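Local coordinates for protein putative oxidoreductase (Thermus thermophilus, PDB 2ISM) that is a putative oxidoreductase, folded as a beta-propeller of six four-stranded antiparallel blades, and carries a bound calcium ion, at residues S68-G73 against Y95-E100; V107-H112 against L119-L124; P128-G133 against G153-R158. All coordinates share one frame; numbering follows the deposited sequence.

How the interactions relate
Following the chain from the N terminus, the three contacts come in series, each closing before the next opens, so none nests or crosses. Interaction 1 closes a loop of 21 residues, bringing the passage from strand 60-66 to strand 77-82 against the end of strand 92-98. Interaction 2 closes the hairpin of strands 104-112 and 117-127 in the same propeller blade; Arg96 NE packs 3.8 Å from Val108 CG1 where the two contacts touch. Interaction 3 joins the loop leaving that blade to the loop after strand 148-151 in the next. It meets interaction 1 through a probable hydrogen bond of Tyr70 OH to Pro131 O.

Interaction 1 of 3, residues S68-G73 against Y95-E100; sequences SVYHRG and YRTVAE
Tyr70 is tied to Thr97 through its backbone and packed on it through its side chain. Tyr70 N donates to Thr97 O over 2.8 Å, nearly straight at the hydrogen, with the donor standing above the carbonyl plane. Val69 CA approaches the same Thr97 O at 3.2 Å in a CA-H...O contact, so two successive loop residues converge on one oxygen. Tyr70 CG stands anti to the backbone N (chi1 -178°); beyond it, ring atoms CD2 and CD1 meet Thr97 CG2 and Ala99 CB. Thr97 CG2 lies 3.9 Å from Tyr70 CB, while Ala99 CB comes obliquely to Tyr70 CD1 at 4.0 Å. From within the loop, Arg72 CG sits over one face of the ring, offset toward its rim.

Arg96 makes the second grip. Its CG lies between the backbone N and the carbonyl carbon (chi1 69°), and from there the chain runs extended to NE. Val69 CG1 rests 4.0 Å from Arg96 CB. Arg96 NH1 reaches Ser68 O at 2.9 Å, but the bent angle makes this a weak hydrogen bond. A water in the guanidinium plane accepts from both Arg96 NH1 and Ser68 N, while Val98 CG2 lies over the centre of one guanidinium face. A second water joins Ser68 OG to Ala99 N.

The contact sits where the loop linking two blades of the beta-propeller crosses the end of strand 92-98, the local directions differing by 80°. Strand 104-112 adjoins this strand through backbone bonds of Arg96 with Gln106 and Val98 with Arg104, and Thr97 OG1 accepts from Gly76 N just ahead of strand 77-82.

Interaction 2 of 3, residues V107-H112 against L119-L124; sequences VVRLRH and LDRVVL
The guanidinium of Arg109 has Asp120 OD2 at its edge, in plane, and Arg121 over one face. Both partners belong to the outermost strand of a propeller blade, which pairs with strand 104-112 as an antiparallel beta hairpin interrupted by two classic beta bulges. Arg109 grips the carboxylate side-on: NE lies 3.1 Å and NH2 3.2 Å from Asp120 OD2, both nitrogens bonding to that single oxygen. The guanidinium and carboxylate planes are only 21° apart, consistent with this nearly coplanar salt bridge. Arg121 is turned differently, its guanidinium plane 79° from that of Arg109. Arg121 NH1 comes 2.9 Å from Arg109 NH2, but both are donors and no hydrogen bond forms. Glu177, which makes a salt bridge to Arg109 NH1 and a long, weak ion pair with Arg121 NH1, probably eases the repulsion between these like charges.

At each bulge two residues face one across the strand pair. Asp120 and Arg121 both face Arg109, whose O accepts from Asp120 N at 2.7 Å and from Arg121 N at 3.2 Å. Arg109 N returns a bond to Arg121 O. Val123 and Leu124 face Val107 in the same manner, with Val107 O taking both of their N-H groups.

On the face bearing Val108 and Val122, the valines meet through Val108 CG1 and Val122 CG2 at 4.1 Å, and Leu119 CD2 touches Val108 CB. Val123 CG2, anti to the carbonyl carbon and beside the backbone N, packs 3.6 Å from Arg109 CB.

Interaction 3 of 3, residues P128-G133 against G153-R158; sequences PARPHG and GEVYER
Arg130 bends toward Glu157 at chi2 (-57°), whereas the Glu157 chain runs extended beyond CG (chi2 167°), and the two side chains meet at about a right angle. Arg130 NE lies 2.8 Å from Glu157 OE2. The pair is a salt bridge, although its hydrogen bond is weak, with 128° at the hydrogen. A water donates to Glu157 OE1 and accepts weakly from Arg130 NH2, adding a second link between the charged groups.

Beside this pair, buried Val155 packs against Pro128 and Arg130. Val155 CG1 packs 3.8 Å from Pro128 CB, and Val155 CG2 lies 3.7 Å from Arg130 CG. His132 approaches with its ring edge: NE2 donates to Val155 O over 3.1 Å in another weak bond, and Arg130 CB lies over one ring face. A separate water donates to both Pro128 O and Gly153 O.

The type I turn from Arg130 to Gly133 lies in the link between two blades, the type I' turn from Glu154 to Glu157 in a loop within the second blade. The direct polar bonds here are bent, which implies that apolar packing on Val155, charge attraction and bridging waters together join the two loops.

Interaction 1 of 3, residues S68-G73 against Y95-E100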
ATOM      1  N   SER B  68      -7.172  33.435  14.752  1.00 18.33           N
ATOM      2  CA  SER B  68      -7.648  33.605  16.114  1.00 18.62           C
ATOM      3  C   SER B  68      -8.613  32.458  16.374  1.00 17.74           C
ATOM      4  O   SER B  68      -9.528  32.220  15.588  1.00 21.70           O
ATOM      5  CB  SER B  68      -8.383  34.941  16.258  1.00 23.47           C
ATOM      6  OG  SER B  68      -9.070  35.016  17.498  1.00 32.32           O
ATOM      7  N   VAL B  69      -8.400  31.730  17.461  1.00 16.41           N
ATOM      8  CA  VAL B  69      -9.286  30.624  17.785  1.00 15.24           C
ATOM      9  C   VAL B  69      -9.494  30.566  19.286  1.00 19.05           C
ATOM     10  O   VAL B  69      -8.748  31.181  20.053  1.00 15.19           O
ATOM     11  CB  VAL B  69      -8.710  29.258  17.318  1.00 13.44           C
ATOM     12  CG1 VAL B  69      -8.435  29.278  15.818  1.00  9.24           C
ATOM     13  CG2 VAL B  69      -7.444  28.938  18.089  1.00 14.74           C
ATOM     14  N   TYR B  70     -10.524  29.828  19.686  1.00 16.76           N
ATOM     15  CA  TYR B  70     -10.865  29.630  21.087  1.00 18.43           C
ATOM     16  C   TYR B  70     -10.247  28.293  21.450  1.00 21.98           C
ATOM     17  O   TYR B  70     -10.837  27.242  21.194  1.00 22.84           O
ATOM     18  CB  TYR B  70     -12.382  29.539  21.245  1.00 19.01           C
ATOM     19  CG  TYR B  70     -12.856  29.383  22.669  1.00 19.97           C
ATOM     20  CD1 TYR B  70     -12.747  30.436  23.578  1.00 20.93           C
ATOM     21  CD2 TYR B  70     -13.451  28.196  23.103  1.00 18.56           C
ATOM     22  CE1 TYR B  70     -13.226  30.318  24.878  1.00 17.16           C
ATOM     23  CE2 TYR B  70     -13.935  28.067  24.405  1.00 18.40           C
ATOM     24  CZ  TYR B  70     -13.820  29.136  25.285  1.00 20.35           C
ATOM     25  OH  TYR B  70     -14.323  29.037  26.559  1.00 20.32           O
ATOM     26  N   HIS B  71      -9.057  28.314  22.033  1.00 22.69           N
ATOM     27  CA  HIS B  71      -8.421  27.057  22.368  1.00 27.38           C
ATOM     28  C   HIS B  71      -8.534  26.624  23.823  1.00 25.52           C
ATOM     29  O   HIS B  71      -7.621  26.810  24.629  1.00 29.04           O
ATOM     30  CB  HIS B  71      -6.957  27.050  21.894  1.00 31.19           C
ATOM     31  CG  HIS B  71      -6.186  28.283  22.252  1.00 37.26           C
ATOM     32  ND1 HIS B  71      -5.647  28.490  23.502  1.00 41.87           N
ATOM     33  CD2 HIS B  71      -5.854  29.369  21.513  1.00 36.62           C
ATOM     34  CE1 HIS B  71      -5.012  29.650  23.520  1.00 42.58           C
ATOM     35  NE2 HIS B  71      -5.123  30.203  22.325  1.00 42.31           N
ATOM     36  N   ARG B  72      -9.691  26.056  24.139  1.00 18.34           N
ATOM     37  CA  ARG B  72      -9.978  25.515  25.459  1.00 21.01           C
ATOM     38  C   ARG B  72     -10.603  24.157  25.199  1.00 19.44           C
ATOM     39  O   ARG B  72     -11.224  23.950  24.151  1.00 14.85           O
ATOM     40  CB  ARG B  72     -10.948  26.410  26.226  1.00 25.94           C
ATOM     41  CG  ARG B  72     -10.325  27.728  26.633  1.00 34.33           C
ATOM     42  CD  ARG B  72     -11.201  28.503  27.581  1.00 40.80           C
ATOM     43  NE  ARG B  72     -10.566  29.762  27.957  1.00 48.63           N
ATOM     44  CZ  ARG B  72     -11.145  30.697  28.699  1.00 50.23           C
ATOM     45  NH1 ARG B  72     -12.378  30.518  29.151  1.00 52.91           N
ATOM     46  NH2 ARG B  72     -10.489  31.814  28.986  1.00 53.71           N
ATOM     47  N   GLY B  73     -10.427  23.232  26.137  1.00 14.01           N
ATOM     48  CA  GLY B  73     -10.980  21.903  25.966  1.00 12.59           C
ATOM     49  C   GLY B  73     -10.431  21.224  24.723  1.00 13.86           C
ATOM     50  O   GLY B  73      -9.217  21.145  24.538  1.00 13.75           O
ATOM     51  N   TYR B  95     -11.544  24.382   9.773  1.00  7.64           N
ATOM     52  CA  TYR B  95     -12.632  24.328  10.748  1.00  9.35           C
ATOM     53  C   TYR B  95     -12.052  24.913  12.029  1.00  8.22           C
ATOM     54  O   TYR B  95     -11.007  24.456  12.488  1.00  9.43           O
ATOM     55  CB  TYR B  95     -13.037  22.868  10.994  1.00  9.02           C
ATOM     56  CG  TYR B  95     -14.231  22.664  11.911  1.00 10.30           C
ATOM     57  CD1 TYR B  95     -15.443  22.185  11.408  1.00 12.09           C
ATOM     58  CD2 TYR B  95     -14.140  22.910  13.282  1.00  8.64           C
ATOM     59  CE1 TYR B  95     -16.537  21.951  12.247  1.00 12.58           C
ATOM     60  CE2 TYR B  95     -15.233  22.684  14.136  1.00  6.02           C
ATOM     61  CZ  TYR B  95     -16.424  22.202  13.610  1.00 10.39           C
ATOM     62  OH  TYR B  95     -17.503  21.959  14.430  1.00 13.20           O
ATOM     63  N   ARG B  96     -12.709  25.918  12.607  1.00  9.20           N
ATOM     64  CA  ARG B  96     -12.188  26.509  13.837  1.00  9.26           C
ATOM     65  C   ARG B  96     -13.262  26.961  14.819  1.00 11.06           C
ATOM     66  O   ARG B  96     -14.393  27.275  14.434  1.00 10.44           O
ATOM     67  CB  ARG B  96     -11.297  27.723  13.519  1.00  9.78           C
ATOM     68  CG  ARG B  96     -12.075  28.917  12.962  1.00 10.76           C
ATOM     69  CD  ARG B  96     -11.266  30.207  13.013  1.00 17.60           C
ATOM     70  NE  ARG B  96     -11.982  31.313  12.380  1.00 13.07           N
ATOM     71  CZ  ARG B  96     -11.541  32.566  12.328  1.00 20.52           C
ATOM     72  NH1 ARG B  96     -10.376  32.889  12.878  1.00 16.25           N
ATOM     73  NH2 ARG B  96     -12.259  33.497  11.709  1.00 16.63           N
ATOM     74  N   THR B  97     -12.885  26.993  16.096  1.00 12.65           N
ATOM     75  CA  THR B  97     -13.771  27.463  17.149  1.00 11.54           C
ATOM     76  C   THR B  97     -13.341  28.919  17.332  1.00 14.29           C
ATOM     77  O   THR B  97     -12.157  29.197  17.551  1.00 13.69           O
ATOM     78  CB  THR B  97     -13.533  26.710  18.477  1.00 15.45           C
ATOM     79  OG1 THR B  97     -13.444  25.301  18.228  1.00 11.40           O
ATOM     80  CG2 THR B  97     -14.687  26.970  19.446  1.00 12.44           C
ATOM     81  N   VAL B  98     -14.283  29.851  17.224  1.00 16.04           N
ATOM     82  CA  VAL B  98     -13.949  31.261  17.377  1.00 16.28           C
ATOM     83  C   VAL B  98     -14.786  31.892  18.491  1.00 18.18           C
ATOM     84  O   VAL B  98     -15.903  31.446  18.765  1.00 12.81           O
ATOM     85  CB  VAL B  98     -14.163  32.030  16.040  1.00 18.01           C
ATOM     86  CG1 VAL B  98     -15.644  32.222  15.765  1.00 15.19           C
ATOM     87  CG2 VAL B  98     -13.436  33.366  16.086  1.00 28.27           C
ATOM     88  N   ALA B  99     -14.240  32.924  19.134  1.00 14.72           N
ATOM     89  CA  ALA B  99     -14.934  33.602  20.225  1.00 18.45           C
ATOM     90  C   ALA B  99     -15.355  35.031  19.884  1.00 19.71           C
ATOM     91  O   ALA B  99     -16.298  35.562  20.476  1.00 18.04           O
ATOM     92  CB  ALA B  99     -14.051  33.609  21.474  1.00 20.51           C
ATOM     93  N   GLU B 100     -14.664  35.649  18.931  1.00 20.76           N
ATOM     94  CA  GLU B 100     -14.972  37.022  18.533  1.00 26.05           C
ATOM     95  C   GLU B 100     -16.377  37.195  17.961  1.00 25.40           C
ATOM     96  O   GLU B 100     -16.704  36.650  16.906  1.00 23.08           O
ATOM     97  CB  GLU B 100     -13.943  37.520  17.513  1.00 36.40           C
ATOM     98  CG  GLU B 100     -12.605  37.929  18.108  1.00 50.39           C
ATOM     99  CD  GLU B 100     -12.730  39.092  19.076  1.00 62.49           C
ATOM    100  OE1 GLU B 100     -13.539  40.007  18.807  1.00 67.94           O
ATOM    101  OE2 GLU B 100     -12.011  39.099  20.100  1.00 68.87           O
TER
HETATM  102  O   HOH W   1      -8.322  35.270  12.632  1.00 16.90           O
HETATM  103  O   HOH W   2     -11.590  33.849  18.631  1.00 25.10           O

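Interaction 2 of 3, residues V107-H112 against L119-L124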
ATOM      1  N   VAL B 107     -16.561  27.004   9.549  1.00  8.52           N
ATOM      2  CA  VAL B 107     -15.649  26.557   8.520  1.00 10.11           C
ATOM      3  C   VAL B 107     -15.311  27.834   7.781  1.00 10.97           C
ATOM      4  O   VAL B 107     -16.206  28.558   7.346  1.00 12.87           O
ATOM      5  CB  VAL B 107     -16.306  25.583   7.527  1.00 10.34           C
ATOM      6  CG1 VAL B 107     -15.343  25.309   6.377  1.00  8.88           C
ATOM      7  CG2 VAL B 107     -16.661  24.274   8.230  1.00  9.49           C
ATOM      8  N   VAL B 108     -14.025  28.128   7.670  1.00 10.75           N
ATOM      9  CA  VAL B 108     -13.591  29.322   6.971  1.00 11.55           C
ATOM     10  C   VAL B 108     -12.759  28.898   5.774  1.00 13.65           C
ATOM     11  O   VAL B 108     -12.418  27.726   5.621  1.00 12.66           O
ATOM     12  CB  VAL B 108     -12.748  30.249   7.882  1.00 11.82           C
ATOM     13  CG1 VAL B 108     -13.606  30.767   9.024  1.00 17.42           C
ATOM     14  CG2 VAL B 108     -11.533  29.499   8.423  1.00 14.92           C
ATOM     15  N   ARG B 109     -12.447  29.864   4.927  1.00 13.19           N
ATOM     16  CA  ARG B 109     -11.661  29.621   3.738  1.00 14.62           C
ATOM     17  C   ARG B 109     -10.576  30.695   3.672  1.00 12.87           C
ATOM     18  O   ARG B 109     -10.856  31.867   3.917  1.00 13.57           O
ATOM     19  CB  ARG B 109     -12.579  29.712   2.515  1.00 19.14           C
ATOM     20  CG  ARG B 109     -11.945  29.331   1.213  1.00 26.87           C
ATOM     21  CD  ARG B 109     -12.993  29.196   0.116  1.00 24.28           C
ATOM     22  NE  ARG B 109     -13.381  30.463  -0.498  1.00 20.93           N
ATOM     23  CZ  ARG B 109     -14.150  30.546  -1.581  1.00 24.94           C
ATOM     24  NH1 ARG B 109     -14.604  29.437  -2.151  1.00 16.90           N
ATOM     25  NH2 ARG B 109     -14.453  31.728  -2.105  1.00 23.85           N
ATOM     26  N   LEU B 110      -9.346  30.293   3.364  1.00 11.44           N
ATOM     27  CA  LEU B 110      -8.233  31.233   3.243  1.00 15.67           C
ATOM     28  C   LEU B 110      -7.793  31.291   1.784  1.00 16.33           C
ATOM     29  O   LEU B 110      -7.875  30.291   1.067  1.00 15.29           O
ATOM     30  CB  LEU B 110      -7.029  30.785   4.082  1.00 14.48           C
ATOM     31  CG  LEU B 110      -7.158  30.532   5.585  1.00 20.25           C
ATOM     32  CD1 LEU B 110      -5.760  30.464   6.186  1.00 26.71           C
ATOM     33  CD2 LEU B 110      -7.951  31.640   6.242  1.00 29.43           C
ATOM     34  N   ARG B 111      -7.328  32.455   1.344  1.00 16.09           N
ATOM     35  CA  ARG B 111      -6.848  32.594  -0.026  1.00 18.66           C
ATOM     36  C   ARG B 111      -5.357  32.258  -0.031  1.00 20.02           C
ATOM     37  O   ARG B 111      -4.572  32.831   0.730  1.00 18.07           O
ATOM     38  CB  ARG B 111      -7.080  34.020  -0.547  1.00 21.76           C
ATOM     39  CG  ARG B 111      -6.399  34.303  -1.890  1.00 25.80           C
ATOM     40  CD  ARG B 111      -6.757  35.681  -2.422  1.00 33.41           C
ATOM     41  NE  ARG B 111      -8.085  35.705  -3.029  1.00 39.26           N
ATOM     42  CZ  ARG B 111      -8.372  35.171  -4.213  1.00 41.74           C
ATOM     43  NH1 ARG B 111      -7.422  34.574  -4.920  1.00 43.35           N
ATOM     44  NH2 ARG B 111      -9.610  35.230  -4.686  1.00 41.31           N
ATOM     45  N   HIS B 112      -4.981  31.313  -0.887  1.00 19.69           N
ATOM     46  CA  HIS B 112      -3.598  30.861  -1.010  1.00 20.22           C
ATOM     47  C   HIS B 112      -2.751  31.870  -1.775  1.00 21.05           C
ATOM     48  O   HIS B 112      -3.095  32.255  -2.891  1.00 21.51           O
ATOM     49  CB  HIS B 112      -3.573  29.510  -1.731  1.00 17.40           C
ATOM     50  CG  HIS B 112      -2.200  28.959  -1.952  1.00 18.37           C
ATOM     51  ND1 HIS B 112      -1.394  28.525  -0.921  1.00 14.54           N
ATOM     52  CD2 HIS B 112      -1.496  28.751  -3.091  1.00 19.63           C
ATOM     53  CE1 HIS B 112      -0.255  28.073  -1.416  1.00 20.47           C
ATOM     54  NE2 HIS B 112      -0.293  28.198  -2.729  1.00 20.97           N
ATOM     55  N   LEU B 119      -7.156  34.946   5.487  1.00 21.29           N
ATOM     56  CA  LEU B 119      -8.590  34.740   5.606  1.00 18.53           C
ATOM     57  C   LEU B 119      -9.333  35.335   4.418  1.00 24.50           C
ATOM     58  O   LEU B 119      -9.141  36.500   4.072  1.00 21.16           O
ATOM     59  CB  LEU B 119      -9.111  35.379   6.894  1.00 23.31           C
ATOM     60  CG  LEU B 119      -9.918  34.505   7.860  1.00 25.89           C
ATOM     61  CD1 LEU B 119     -10.560  35.402   8.908  1.00 22.63           C
ATOM     62  CD2 LEU B 119     -10.985  33.719   7.117  1.00 23.26           C
ATOM     63  N   ASP B 120     -10.173  34.523   3.788  1.00 16.38           N
ATOM     64  CA  ASP B 120     -10.963  34.982   2.657  1.00 19.68           C
ATOM     65  C   ASP B 120     -12.370  35.265   3.163  1.00 21.98           C
ATOM     66  O   ASP B 120     -12.849  36.398   3.091  1.00 24.67           O
ATOM     67  CB  ASP B 120     -10.992  33.915   1.558  1.00 21.35           C
ATOM     68  CG  ASP B 120     -11.923  34.280   0.417  1.00 27.96           C
ATOM     69  OD1 ASP B 120     -11.808  35.408  -0.108  1.00 32.69           O
ATOM     70  OD2 ASP B 120     -12.767  33.437   0.042  1.00 27.11           O
ATOM     71  N   ARG B 121     -13.031  34.239   3.686  1.00 20.69           N
ATOM     72  CA  ARG B 121     -14.377  34.409   4.218  1.00 18.37           C
ATOM     73  C   ARG B 121     -14.868  33.176   4.973  1.00 21.46           C
ATOM     74  O   ARG B 121     -14.279  32.097   4.877  1.00 18.99           O
ATOM     75  CB  ARG B 121     -15.362  34.729   3.090  1.00 22.76           C
ATOM     76  CG  ARG B 121     -15.804  33.527   2.270  1.00 19.55           C
ATOM     77  CD  ARG B 121     -17.015  33.888   1.427  1.00 33.57           C
ATOM     78  NE  ARG B 121     -17.927  32.760   1.257  1.00 38.64           N
ATOM     79  CZ  ARG B 121     -17.841  31.866   0.280  1.00 41.02           C
ATOM     80  NH1 ARG B 121     -16.882  31.965  -0.629  1.00 45.49           N
ATOM     81  NH2 ARG B 121     -18.714  30.874   0.213  1.00 37.29           N
ATOM     82  N   VAL B 122     -15.949  33.349   5.726  1.00 16.55           N
ATOM     83  CA  VAL B 122     -16.543  32.249   6.467  1.00 21.25           C
ATOM     84  C   VAL B 122     -17.414  31.488   5.473  1.00 19.50           C
ATOM     85  O   VAL B 122     -18.174  32.091   4.715  1.00 18.99           O
ATOM     86  CB  VAL B 122     -17.414  32.765   7.634  1.00 22.91           C
ATOM     87  CG1 VAL B 122     -18.039  31.595   8.376  1.00 22.59           C
ATOM     88  CG2 VAL B 122     -16.563  33.595   8.581  1.00 23.85           C
ATOM     89  N   VAL B 123     -17.274  30.167   5.463  1.00 13.32           N
ATOM     90  CA  VAL B 123     -18.022  29.299   4.557  1.00 16.14           C
ATOM     91  C   VAL B 123     -19.328  28.823   5.193  1.00 18.28           C
ATOM     92  O   VAL B 123     -20.360  28.737   4.525  1.00 16.16           O
ATOM     93  CB  VAL B 123     -17.158  28.086   4.156  1.00 19.23           C
ATOM     94  CG1 VAL B 123     -17.943  27.139   3.273  1.00 18.24           C
ATOM     95  CG2 VAL B 123     -15.911  28.574   3.429  1.00 19.66           C
ATOM     96  N   LEU B 124     -19.269  28.504   6.483  1.00 11.80           N
ATOM     97  CA  LEU B 124     -20.435  28.072   7.246  1.00 11.01           C
ATOM     98  C   LEU B 124     -20.185  28.518   8.680  1.00 15.53           C
ATOM     99  O   LEU B 124     -19.173  28.155   9.281  1.00 14.54           O
ATOM    100  CB  LEU B 124     -20.617  26.549   7.206  1.00 12.86           C
ATOM    101  CG  LEU B 124     -21.740  26.040   8.125  1.00 17.15           C
ATOM    102  CD1 LEU B 124     -23.052  26.723   7.750  1.00 19.22           C
ATOM    103  CD2 LEU B 124     -21.883  24.527   8.016  1.00 19.58           C
TER
HETATM  104  O   HOH W   3     -12.389  34.987  -2.720  1.00 40.95           O

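Interaction 3 of 3, residues P128-G133 against G153-R158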
ATOM      1  N   PRO B 128     -22.504  24.648  16.680  1.00 11.37           N
ATOM      2  CA  PRO B 128     -22.425  24.695  18.142  1.00 13.41           C
ATOM      3  C   PRO B 128     -21.029  24.614  18.764  1.00 13.57           C
ATOM      4  O   PRO B 128     -20.148  23.898  18.288  1.00 13.91           O
ATOM      5  CB  PRO B 128     -23.303  23.519  18.572  1.00 14.10           C
ATOM      6  CG  PRO B 128     -24.341  23.469  17.496  1.00 15.44           C
ATOM      7  CD  PRO B 128     -23.523  23.675  16.241  1.00 14.03           C
ATOM      8  N   ALA B 129     -20.860  25.367  19.845  1.00 13.44           N
ATOM      9  CA  ALA B 129     -19.634  25.393  20.631  1.00 11.57           C
ATOM     10  C   ALA B 129     -20.067  25.880  22.008  1.00 14.41           C
ATOM     11  O   ALA B 129     -21.032  26.631  22.121  1.00 15.22           O
ATOM     12  CB  ALA B 129     -18.623  26.356  20.026  1.00 12.54           C
ATOM     13  N   ARG B 130     -19.376  25.442  23.054  1.00 13.11           N
ATOM     14  CA  ARG B 130     -19.706  25.869  24.412  1.00 14.01           C
ATOM     15  C   ARG B 130     -18.423  26.275  25.127  1.00 16.71           C
ATOM     16  O   ARG B 130     -17.331  25.889  24.714  1.00 13.51           O
ATOM     17  CB  ARG B 130     -20.426  24.748  25.172  1.00 14.74           C
ATOM     18  CG  ARG B 130     -21.875  24.522  24.719  1.00 15.72           C
ATOM     19  CD  ARG B 130     -22.695  25.805  24.853  1.00 24.95           C
ATOM     20  NE  ARG B 130     -24.065  25.670  24.361  1.00 35.10           N
ATOM     21  CZ  ARG B 130     -24.880  26.700  24.133  1.00 43.42           C
ATOM     22  NH1 ARG B 130     -24.463  27.943  24.348  1.00 42.69           N
ATOM     23  NH2 ARG B 130     -26.116  26.492  23.695  1.00 42.36           N
ATOM     24  N   PRO B 131     -18.535  27.075  26.199  1.00 18.37           N
ATOM     25  CA  PRO B 131     -17.361  27.528  26.952  1.00 15.02           C
ATOM     26  C   PRO B 131     -16.377  26.439  27.346  1.00 13.09           C
ATOM     27  O   PRO B 131     -15.174  26.679  27.390  1.00 17.49           O
ATOM     28  CB  PRO B 131     -17.980  28.212  28.166  1.00 15.90           C
ATOM     29  CG  PRO B 131     -19.221  28.808  27.589  1.00 19.38           C
ATOM     30  CD  PRO B 131     -19.765  27.659  26.765  1.00 15.04           C
ATOM     31  N   HIS B 132     -16.884  25.245  27.633  1.00 13.59           N
ATOM     32  CA  HIS B 132     -16.013  24.148  28.033  1.00 14.38           C
ATOM     33  C   HIS B 132     -15.157  23.642  26.869  1.00 12.65           C
ATOM     34  O   HIS B 132     -14.155  22.968  27.081  1.00 11.35           O
ATOM     35  CB  HIS B 132     -16.839  23.005  28.647  1.00 12.71           C
ATOM     36  CG  HIS B 132     -17.944  22.503  27.772  1.00 18.77           C
ATOM     37  ND1 HIS B 132     -19.269  22.530  28.158  1.00 20.38           N
ATOM     38  CD2 HIS B 132     -17.921  21.916  26.551  1.00 11.82           C
ATOM     39  CE1 HIS B 132     -20.013  21.980  27.215  1.00 13.28           C
ATOM     40  NE2 HIS B 132     -19.220  21.599  26.230  1.00 20.93           N
ATOM     41  N   GLY B 133     -15.559  23.989  25.646  1.00 12.03           N
ATOM     42  CA  GLY B 133     -14.817  23.590  24.459  1.00 10.16           C
ATOM     43  C   GLY B 133     -14.798  22.105  24.132  1.00 12.75           C
ATOM     44  O   GLY B 133     -14.000  21.658  23.301  1.00 13.24           O
ATOM     45  N   GLY B 153     -19.626  18.087  16.742  1.00 13.15           N
ATOM     46  CA  GLY B 153     -19.965  17.431  17.993  1.00 13.30           C
ATOM     47  C   GLY B 153     -21.225  18.048  18.559  1.00 14.49           C
ATOM     48  O   GLY B 153     -21.660  19.098  18.079  1.00 15.99           O
ATOM     49  N   GLU B 154     -21.829  17.409  19.559  1.00  9.64           N
ATOM     50  CA  GLU B 154     -23.043  17.959  20.157  1.00 15.62           C
ATOM     51  C   GLU B 154     -22.758  18.766  21.423  1.00 16.88           C
ATOM     52  O   GLU B 154     -23.631  18.948  22.267  1.00 12.54           O
ATOM     53  CB  GLU B 154     -24.082  16.851  20.434  1.00 12.81           C
ATOM     54  CG  GLU B 154     -23.529  15.485  20.819  1.00 14.86           C
ATOM     55  CD  GLU B 154     -22.878  15.457  22.190  1.00 20.68           C
ATOM     56  OE1 GLU B 154     -23.336  14.666  23.043  1.00 18.48           O
ATOM     57  OE2 GLU B 154     -21.910  16.216  22.416  1.00 20.16           O
ATOM     58  N   VAL B 155     -21.525  19.257  21.522  1.00 16.53           N
ATOM     59  CA  VAL B 155     -21.061  20.085  22.637  1.00 14.93           C
ATOM     60  C   VAL B 155     -21.552  19.694  24.029  1.00 15.16           C
ATOM     61  O   VAL B 155     -21.822  20.555  24.865  1.00 14.27           O
ATOM     62  CB  VAL B 155     -21.396  21.576  22.383  1.00 17.29           C
ATOM     63  CG1 VAL B 155     -20.787  22.011  21.059  1.00 14.29           C
ATOM     64  CG2 VAL B 155     -22.914  21.798  22.375  1.00 16.69           C
ATOM     65  N   TYR B 156     -21.637  18.390  24.274  1.00 12.34           N
ATOM     66  CA  TYR B 156     -22.079  17.850  25.558  1.00 17.36           C
ATOM     67  C   TYR B 156     -23.550  18.121  25.881  1.00 21.39           C
ATOM     68  O   TYR B 156     -23.959  18.106  27.041  1.00 18.52           O
ATOM     69  CB  TYR B 156     -21.192  18.363  26.698  1.00 19.12           C
ATOM     70  CG  TYR B 156     -20.562  17.244  27.498  1.00 18.02           C
ATOM     71  CD1 TYR B 156     -19.281  16.780  27.206  1.00 24.52           C
ATOM     72  CD2 TYR B 156     -21.270  16.616  28.522  1.00 24.80           C
ATOM     73  CE1 TYR B 156     -18.720  15.715  27.917  1.00 26.72           C
ATOM     74  CE2 TYR B 156     -20.723  15.554  29.235  1.00 23.96           C
ATOM     75  CZ  TYR B 156     -19.452  15.109  28.930  1.00 28.88           C
ATOM     76  OH  TYR B 156     -18.918  14.061  29.648  1.00 35.98           O
ATOM     77  N   GLU B 157     -24.331  18.382  24.842  1.00 19.55           N
ATOM     78  CA  GLU B 157     -25.770  18.601  24.965  1.00 19.48           C
ATOM     79  C   GLU B 157     -26.293  17.550  23.994  1.00 17.45           C
ATOM     80  O   GLU B 157     -26.715  17.847  22.879  1.00 17.35           O
ATOM     81  CB  GLU B 157     -26.131  20.028  24.537  1.00 16.26           C
ATOM     82  CG  GLU B 157     -25.780  21.073  25.606  1.00 29.30           C
ATOM     83  CD  GLU B 157     -25.818  22.512  25.102  1.00 34.08           C
ATOM     84  OE1 GLU B 157     -26.683  22.835  24.261  1.00 38.61           O
ATOM     85  OE2 GLU B 157     -24.988  23.325  25.564  1.00 33.04           O
ATOM     86  N   ARG B 158     -26.215  16.302  24.448  1.00 22.84           N
ATOM     87  CA  ARG B 158     -26.585  15.129  23.667  1.00 21.05           C
ATOM     88  C   ARG B 158     -27.822  15.188  22.777  1.00 21.31           C
ATOM     89  O   ARG B 158     -27.822  14.604  21.694  1.00 19.94           O
ATOM     90  CB  ARG B 158     -26.663  13.911  24.591  1.00 24.61           C
ATOM     91  CG  ARG B 158     -27.738  13.977  25.658  1.00 28.84           C
ATOM     92  CD  ARG B 158     -27.535  12.852  26.662  1.00 34.45           C
ATOM     93  NE  ARG B 158     -26.472  13.163  27.615  1.00 46.08           N
ATOM     94  CZ  ARG B 158     -25.638  12.265  28.128  1.00 52.15           C
ATOM     95  NH1 ARG B 158     -24.706  12.640  28.996  1.00 54.16           N
ATOM     96  NH2 ARG B 158     -25.720  10.994  27.760  1.00 55.19           N
TER
HETATM   97  O   HOH W   4     -19.956  21.090  17.233  1.00 16.09           O
HETATM   98  O   HOH W   5     -25.837  24.355  22.270  1.00 35.47           O